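Side-chain contacts in extracellular ligand-binding receptor (Desulfitobacterium hafniense, PDB 4Q6B), which binds leucine between its two lobes and probably serves as the substrate-binding component of an amino-acid ABC transporter: residues A[318-323]-A[327-332]; A[121-126]-A[255-260]. One frame throughout, in Å; residues are numbered along the deposited sequence.

Interaction 1: residues A[318-323]-A[327-332]; sequences LGPWEG and MHRFDG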
ATOM      1  N   LEU A 318       5.351  -1.460  20.616  1.00 21.26           N
ATOM      2  CA  LEU A 318       5.274   0.006  20.410  1.00 25.71           C
ATOM      3  C   LEU A 318       3.863   0.528  20.630  1.00 33.97           C
ATOM      4  O   LEU A 318       3.687   1.670  21.074  1.00 32.98           O
ATOM      5  CB  LEU A 318       5.777   0.398  19.028  1.00 28.34           C
ATOM      6  CG  LEU A 318       7.274   0.157  18.918  1.00 29.69           C
ATOM      7  CD1 LEU A 318       7.756   0.421  17.515  1.00 27.93           C
ATOM      8  CD2 LEU A 318       8.057   0.954  19.929  1.00 31.32           C
ATOM      9  N   GLY A 319       2.846  -0.287  20.341  1.00 32.03           N
ATOM     10  CA  GLY A 319       1.473   0.168  20.539  1.00 30.17           C
ATOM     11  C   GLY A 319       1.272   1.229  19.477  1.00 25.77           C
ATOM     12  O   GLY A 319       1.943   1.193  18.449  1.00 23.64           O
ATOM     13  N   PRO A 320       0.385   2.201  19.734  1.00 26.02           N
ATOM     14  CA  PRO A 320       0.225   3.292  18.758  1.00 23.83           C
ATOM     15  C   PRO A 320       1.501   4.107  18.611  1.00 22.67           C
ATOM     16  O   PRO A 320       2.141   4.472  19.595  1.00 27.17           O
ATOM     17  CB  PRO A 320      -0.891   4.142  19.345  1.00 23.58           C
ATOM     18  CG  PRO A 320      -1.073   3.698  20.696  1.00 25.74           C
ATOM     19  CD  PRO A 320      -0.502   2.340  20.890  1.00 29.63           C
ATOM     20  N   TRP A 321       1.885   4.344  17.375  1.00 19.64           N
ATOM     21  CA  TRP A 321       3.133   5.037  17.078  1.00 20.94           C
ATOM     22  C   TRP A 321       2.933   6.054  15.943  1.00 22.05           C
ATOM     23  O   TRP A 321       2.456   5.695  14.859  1.00 22.31           O
ATOM     24  CB  TRP A 321       4.133   4.000  16.615  1.00 23.17           C
ATOM     25  CG  TRP A 321       5.484   4.530  16.312  1.00 28.51           C
ATOM     26  CD1 TRP A 321       6.502   4.713  17.196  1.00 36.73           C
ATOM     27  CD2 TRP A 321       5.988   4.908  15.025  1.00 31.60           C
ATOM     28  NE1 TRP A 321       7.605   5.199  16.545  1.00 41.73           N
ATOM     29  CE2 TRP A 321       7.317   5.334  15.212  1.00 36.45           C
ATOM     30  CE3 TRP A 321       5.433   4.966  13.741  1.00 38.57           C
ATOM     31  CZ2 TRP A 321       8.114   5.783  14.157  1.00 38.72           C
ATOM     32  CZ3 TRP A 321       6.227   5.422  12.690  1.00 40.57           C
ATOM     33  CH2 TRP A 321       7.558   5.811  12.909  1.00 41.32           C
ATOM     34  N   GLU A 322       3.308   7.312  16.195  1.00 20.07           N
ATOM     35  CA  GLU A 322       3.049   8.367  15.217  1.00 20.03           C
ATOM     36  C   GLU A 322       4.137   8.490  14.188  1.00 20.20           C
ATOM     37  O   GLU A 322       5.324   8.633  14.538  1.00 24.28           O
ATOM     38  CB  GLU A 322       2.910   9.696  15.969  1.00 24.65           C
ATOM     39  CG  GLU A 322       1.904   9.622  17.078  1.00 32.03           C
ATOM     40  CD  GLU A 322       0.468   9.721  16.594  1.00 41.11           C
ATOM     41  OE1 GLU A 322      -0.445   9.761  17.455  1.00 49.95           O
ATOM     42  OE2 GLU A 322       0.238   9.796  15.366  1.00 39.52           O
ATOM     43  N   GLY A 323       3.720   8.486  12.917  1.00 18.46           N
ATOM     44  CA  GLY A 323       4.627   8.556  11.779  1.00 19.39           C
ATOM     45  C   GLY A 323       4.169   9.658  10.831  1.00 17.47           C
ATOM     46  O   GLY A 323       3.204  10.357  11.113  1.00 19.55           O
HETATM   47  N   MSE A 327      -1.155   7.670  12.455  0.51 20.90           N
HETATM   48  CA  MSE A 327      -0.863   6.785  13.558  0.51 20.70           C
HETATM   49  C   MSE A 327      -0.848   5.337  13.137  0.51 20.48           C
HETATM   50  O   MSE A 327      -1.810   4.844  12.524  0.51 22.91           O
HETATM   51  CB  MSE A 327      -1.809   7.000  14.732  0.51 23.44           C
HETATM   52  CG  MSE A 327      -1.411   6.130  15.893  0.51 29.47           C
HETATM   53 SE   MSE A 327      -2.465   4.505  15.917  0.51 57.24          SE
HETATM   54  CE  MSE A 327      -3.803   5.184  17.135  0.51 45.50           C
ATOM     55  N   HIS A 328       0.260   4.672  13.460  1.00 17.19           N
ATOM     56  CA  HIS A 328       0.476   3.258  13.140  1.00 19.04           C
ATOM     57  C   HIS A 328       0.191   2.416  14.372  1.00 24.69           C
ATOM     58  O   HIS A 328       0.449   2.845  15.478  1.00 23.54           O
ATOM     59  CB  HIS A 328       1.940   3.031  12.737  1.00 17.66           C
ATOM     60  CG  HIS A 328       2.311   3.615  11.395  1.00 18.56           C
ATOM     61  ND1 HIS A 328       2.109   2.946  10.199  1.00 15.41           N
ATOM     62  CD2 HIS A 328       2.894   4.795  11.065  1.00 17.35           C
ATOM     63  CE1 HIS A 328       2.550   3.692   9.196  1.00 18.28           C
ATOM     64  NE2 HIS A 328       3.029   4.818   9.697  1.00 14.82           N
ATOM     65  N   ARG A 329      -0.321   1.205  14.185  1.00 19.05           N
ATOM     66  CA  ARG A 329      -0.394   0.274  15.307  1.00 18.25           C
ATOM     67  C   ARG A 329      -0.532  -1.132  14.762  1.00 20.96           C
ATOM     68  O   ARG A 329      -1.419  -1.392  13.956  1.00 17.88           O
ATOM     69  CB  ARG A 329      -1.583   0.598  16.192  1.00 16.88           C
ATOM     70  CG  ARG A 329      -1.645  -0.307  17.390  1.00 17.97           C
ATOM     71  CD  ARG A 329      -2.836   0.042  18.245  1.00 20.16           C
ATOM     72  NE  ARG A 329      -2.648  -0.658  19.531  1.00 27.06           N
ATOM     73  CZ  ARG A 329      -3.268  -0.329  20.664  1.00 27.09           C
ATOM     74  NH1 ARG A 329      -3.036  -1.029  21.782  1.00 30.31           N
ATOM     75  NH2 ARG A 329      -4.108   0.705  20.691  1.00 24.09           N
ATOM     76  N   PHE A 330       0.347  -2.024  15.188  1.00 18.31           N
ATOM     77  CA  PHE A 330       0.323  -3.406  14.666  1.00 18.42           C
ATOM     78  C   PHE A 330      -0.523  -4.283  15.545  1.00 20.91           C
ATOM     79  O   PHE A 330      -0.449  -4.193  16.774  1.00 30.03           O
ATOM     80  CB  PHE A 330       1.723  -3.981  14.605  1.00 17.89           C
ATOM     81  CG  PHE A 330       2.597  -3.273  13.678  1.00 17.92           C
ATOM     82  CD1 PHE A 330       2.285  -3.226  12.333  1.00 16.06           C
ATOM     83  CD2 PHE A 330       3.771  -2.698  14.127  1.00 24.24           C
ATOM     84  CE1 PHE A 330       3.105  -2.577  11.455  1.00 18.66           C
ATOM     85  CE2 PHE A 330       4.614  -2.071  13.224  1.00 24.58           C
ATOM     86  CZ  PHE A 330       4.259  -2.021  11.884  1.00 23.16           C
ATOM     87  N   ASP A 331      -1.356  -5.125  14.930  1.00 19.13           N
ATOM     88  CA  ASP A 331      -2.107  -6.096  15.708  1.00 21.24           C
ATOM     89  C   ASP A 331      -1.383  -7.451  15.799  1.00 18.93           C
ATOM     90  O   ASP A 331      -0.221  -7.581  15.363  1.00 17.57           O
ATOM     91  CB  ASP A 331      -3.578  -6.215  15.248  1.00 22.49           C
ATOM     92  CG  ASP A 331      -3.755  -6.927  13.892  1.00 26.19           C
ATOM     93  OD1 ASP A 331      -2.791  -7.476  13.339  1.00 21.59           O
ATOM     94  OD2 ASP A 331      -4.900  -6.957  13.388  1.00 33.77           O
ATOM     95  N   GLY A 332      -2.062  -8.442  16.379  1.00 20.33           N
ATOM     96  CA  GLY A 332      -1.457  -9.733  16.641  1.00 24.54           C
ATOM     97  C   GLY A 332      -1.112 -10.494  15.363  1.00 23.51           C
ATOM     98  O   GLY A 332      -0.309 -11.446  15.386  1.00 22.53           O
TER
HETATM   99  O   HOH W   1       2.534  -1.400  17.257  1.00 25.97           O
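Trp321 and His328 are the hydrogen-bonded pair of a two-stranded antiparallel beta hairpin, strands 321-323 and 326-328. Trp321 N donates to His328 O and His328 N to Trp321 O, each at 2.8 Å. On the buried face the two side chains run side by side. His328 CD2 meets the benzo edge of the indole near its plane, 3.7 Å from Trp321 CE3, and the rings lie obliquely at 49°. Trp321 CG stands anti to the backbone N (chi1 -178°), which lays the indole on Ile294 and Leu295 of helix 284-301. Hydrogen bonds hold the imidazole at both nitrogens, ND1 to Asp336 and NE2 to Asp291. The other face is looser and more exposed. There Glu322 OE2 lies 3.5 Å from Met327 CB, and Pro320 CB is 3.8 Å from the selenium of Met327, a selenomethionine modelled in two conformers, so that this contact, seen in one of them, is less certain. Beyond the paired strands, the extended Arg329 runs alongside Pro320, whose CD sits over the centre of the guanidinium face. A water bridges the backbones here, lying 2.9 Å from Gly319 O and accepting from Phe330 N at 3.1 Å.

Interaction 2: residues A[121-126]-A[255-260]; sequences RNIPSD and GSFFNP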
ATOM      1  N   ARG A 121       2.827  -5.208   7.828  1.00 13.34           N
ATOM      2  CA  ARG A 121       2.833  -4.154   6.797  1.00 12.62           C
ATOM      3  C   ARG A 121       2.506  -2.887   7.492  1.00 16.38           C
ATOM      4  O   ARG A 121       1.840  -2.933   8.515  1.00 17.14           O
ATOM      5  CB  ARG A 121       1.799  -4.427   5.722  1.00 13.89           C
ATOM      6  CG  ARG A 121       0.433  -4.774   6.262  1.00 15.58           C
ATOM      7  CD  ARG A 121      -0.616  -4.741   5.122  1.00 18.56           C
ATOM      8  NE  ARG A 121      -1.655  -5.719   5.464  1.00 20.77           N
ATOM      9  CZ  ARG A 121      -2.040  -6.701   4.663  1.00 15.85           C
ATOM     10  NH1 ARG A 121      -2.932  -7.594   5.093  1.00 16.48           N
ATOM     11  NH2 ARG A 121      -1.530  -6.804   3.441  1.00 16.47           N
ATOM     12  N   ASN A 122       2.981  -1.747   6.985  1.00 12.14           N
ATOM     13  CA  ASN A 122       2.721  -0.460   7.676  1.00 12.85           C
ATOM     14  C   ASN A 122       1.755   0.401   6.877  1.00 15.25           C
ATOM     15  O   ASN A 122       1.748   1.621   6.990  1.00 17.59           O
ATOM     16  CB  ASN A 122       4.021   0.309   8.035  1.00 13.53           C
ATOM     17  CG  ASN A 122       4.743   0.812   6.809  1.00 17.89           C
ATOM     18  OD1 ASN A 122       4.561   0.256   5.718  1.00 20.91           O
ATOM     19  ND2 ASN A 122       5.534   1.872   6.957  1.00 16.43           N
ATOM     20  N   ILE A 123       0.893  -0.250   6.098  1.00 13.07           N
ATOM     21  CA  ILE A 123      -0.097   0.453   5.284  1.00 13.39           C
ATOM     22  C   ILE A 123      -1.414  -0.297   5.461  1.00 15.12           C
ATOM     23  O   ILE A 123      -1.408  -1.477   5.870  1.00 18.47           O
ATOM     24  CB  ILE A 123       0.335   0.474   3.803  1.00 15.23           C
ATOM     25  CG1 ILE A 123       0.561  -0.963   3.285  1.00 22.95           C
ATOM     26  CG2 ILE A 123       1.652   1.289   3.634  1.00 15.85           C
ATOM     27  CD1 ILE A 123       0.438  -1.059   1.848  1.00 29.40           C
ATOM     28  N   PRO A 124      -2.542   0.342   5.126  1.00 13.32           N
ATOM     29  CA  PRO A 124      -3.837  -0.364   5.238  1.00 14.72           C
ATOM     30  C   PRO A 124      -3.961  -1.461   4.200  1.00 14.96           C
ATOM     31  O   PRO A 124      -3.445  -1.337   3.077  1.00 17.09           O
ATOM     32  CB  PRO A 124      -4.885   0.723   4.921  1.00 18.49           C
ATOM     33  CG  PRO A 124      -4.095   1.855   4.263  1.00 21.78           C
ATOM     34  CD  PRO A 124      -2.681   1.764   4.741  1.00 13.06           C
ATOM     35  N   SER A 125      -4.692  -2.520   4.551  1.00 13.31           N
ATOM     36  CA  SER A 125      -4.933  -3.614   3.612  1.00 13.00           C
ATOM     37  C   SER A 125      -6.073  -3.211   2.695  1.00 14.66           C
ATOM     38  O   SER A 125      -6.769  -2.205   2.945  1.00 15.07           O
ATOM     39  CB  SER A 125      -5.389  -4.870   4.339  1.00 18.93           C
ATOM     40  OG  SER A 125      -6.734  -4.734   4.766  1.00 19.01           O
ATOM     41  N   ASP A 126      -6.249  -4.011   1.663  1.00 14.31           N
ATOM     42  CA  ASP A 126      -7.357  -3.829   0.693  1.00 15.91           C
ATOM     43  C   ASP A 126      -8.710  -3.778   1.363  1.00 18.78           C
ATOM     44  O   ASP A 126      -9.603  -3.081   0.901  1.00 18.05           O
ATOM     45  CB  ASP A 126      -7.406  -4.976  -0.334  1.00 17.55           C
ATOM     46  CG  ASP A 126      -6.224  -4.982  -1.266  1.00 24.00           C
ATOM     47  OD1 ASP A 126      -5.628  -3.905  -1.505  1.00 26.33           O
ATOM     48  OD2 ASP A 126      -5.883  -6.100  -1.762  1.00 28.84           O
ATOM     49  N   GLY A 255      -8.510   5.221  -3.215  1.00 16.55           N
ATOM     50  CA  GLY A 255      -8.322   4.884  -1.828  1.00 16.63           C
ATOM     51  C   GLY A 255      -6.874   4.478  -1.655  1.00 15.82           C
ATOM     52  O   GLY A 255      -6.408   3.544  -2.255  1.00 17.17           O
ATOM     53  N   SER A 256      -6.176   5.199  -0.799  1.00 15.94           N
ATOM     54  CA  SER A 256      -4.740   5.088  -0.704  1.00 19.27           C
ATOM     55  C   SER A 256      -4.322   5.463   0.689  1.00 16.57           C
ATOM     56  O   SER A 256      -5.075   5.280   1.610  1.00 16.26           O
ATOM     57  CB  SER A 256      -4.047   5.970  -1.732  1.00 22.24           C
ATOM     58  OG  SER A 256      -2.685   5.640  -1.812  1.00 26.55           O
ATOM     59  N   PHE A 257      -3.082   5.897   0.819  1.00 14.83           N
ATOM     60  CA  PHE A 257      -2.518   6.328   2.084  1.00 14.31           C
ATOM     61  C   PHE A 257      -1.483   7.443   1.864  1.00 21.98           C
ATOM     62  O   PHE A 257      -1.024   7.662   0.762  1.00 19.07           O
ATOM     63  CB  PHE A 257      -1.899   5.142   2.819  1.00 14.85           C
ATOM     64  CG  PHE A 257      -0.882   4.417   2.008  1.00 16.32           C
ATOM     65  CD1 PHE A 257      -1.220   3.297   1.298  1.00 19.97           C
ATOM     66  CD2 PHE A 257       0.414   4.881   1.940  1.00 17.26           C
ATOM     67  CE1 PHE A 257      -0.283   2.643   0.527  1.00 20.95           C
ATOM     68  CE2 PHE A 257       1.345   4.235   1.176  1.00 25.48           C
ATOM     69  CZ  PHE A 257       1.000   3.114   0.473  1.00 20.94           C
ATOM     70  N   PHE A 258      -1.177   8.161   2.936  1.00 15.61           N
ATOM     71  CA  PHE A 258      -0.288   9.314   2.949  1.00 15.98           C
ATOM     72  C   PHE A 258      -0.972  10.584   2.457  1.00 18.69           C
ATOM     73  O   PHE A 258      -1.348  10.690   1.311  1.00 16.81           O
ATOM     74  CB  PHE A 258       1.051   9.115   2.228  1.00 17.52           C
ATOM     75  CG  PHE A 258       1.959  10.313   2.331  1.00 18.56           C
ATOM     76  CD1 PHE A 258       2.321  10.808   3.566  1.00 18.60           C
ATOM     77  CD2 PHE A 258       2.413  10.960   1.204  1.00 19.62           C
ATOM     78  CE1 PHE A 258       3.127  11.918   3.680  1.00 19.63           C
ATOM     79  CE2 PHE A 258       3.230  12.056   1.305  1.00 20.76           C
ATOM     80  CZ  PHE A 258       3.585  12.536   2.546  1.00 20.75           C
ATOM     81  N   ASN A 259      -1.116  11.540   3.355  1.00 15.36           N
ATOM     82  CA  ASN A 259      -1.654  12.858   2.990  1.00 16.61           C
ATOM     83  C   ASN A 259      -0.572  13.891   3.257  1.00 16.45           C
ATOM     84  O   ASN A 259      -0.274  14.189   4.421  1.00 16.41           O
ATOM     85  CB  ASN A 259      -2.870  13.149   3.844  1.00 17.92           C
ATOM     86  CG  ASN A 259      -3.486  14.503   3.524  1.00 15.31           C
ATOM     87  OD1 ASN A 259      -2.915  15.294   2.745  1.00 15.81           O
ATOM     88  ND2 ASN A 259      -4.650  14.775   4.109  1.00 20.01           N
ATOM     89  N   PRO A 260       0.032  14.455   2.200  1.00 17.62           N
ATOM     90  CA  PRO A 260       1.111  15.420   2.416  1.00 18.97           C
ATOM     91  C   PRO A 260       0.619  16.765   2.913  1.00 18.86           C
ATOM     92  O   PRO A 260       1.444  17.625   3.231  1.00 19.97           O
ATOM     93  CB  PRO A 260       1.735  15.570   1.028  1.00 20.38           C
ATOM     94  CG  PRO A 260       0.634  15.190   0.072  1.00 23.03           C
ATOM     95  CD  PRO A 260      -0.247  14.207   0.768  1.00 17.92           C
TER
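Ile123 sets its CG2 methyl over one face of the Phe257 ring, a CH-pi contact with CG2 3.8 Å from the ring centroid and 14° off the normal. The methyl is displaced toward the rim, so its closest ring atom is CZ, 3.7 Å from Ile123 CG2. Chi1 of Phe257 (55°) places CG between the backbone N and the carbonyl carbon, turning one ring face to the isoleucine. The remaining apolar contacts are looser: Ile123 CD1 lies 4.0 Å from Phe257 CE1, and Pro124 CD is 4.0 Å from Phe257 CB, approaching the ring obliquely. Here the two lobes of the periplasmic-binding-protein fold meet: the loop after strand 119-121, an edge strand of the parallel sheet in one lobe, comes against strand 253-257 of the mixed sheet in the other. With an alanine here instead of Phe257, the CG2 methyl of Ile123 would probably lose its aromatic partner and a gap would open between the loop and strand 253-257. Polar bonds serve the flanks, none crossing between the segments. Arg121 forms a salt bridge with Asp335 and also donates to the carbonyls of Ser106 and Ser108, while Ser256 OG bonds to Asp234. Ser125 is the N-cap of helix 126-139.

Interactions 1 and 2 have centres about 14 Å apart and touch through the segments 327-332 and 121-126. His328 CE1 packs 3.1 Å from Asn122 O, and Phe330 CE1 lies 3.2 Å from Arg121 O, so the hairpin's buried face borders the loop that carries Ile123. Helix 284-301 is a shared neighbour: Trp321 and Phe330 pack on it from interaction 1, Phe257 and Phe258 from interaction 2, and Asp291 meets both His328 and Asn122. Interaction 2 is nearer the ligand, with the Ile123 side chain about 6 Å from the bound leucine and touching Thr107, a pocket residue. Interaction 1 is more peripheral: interaction 2 has its centre about 5 Å from the centre of the chain.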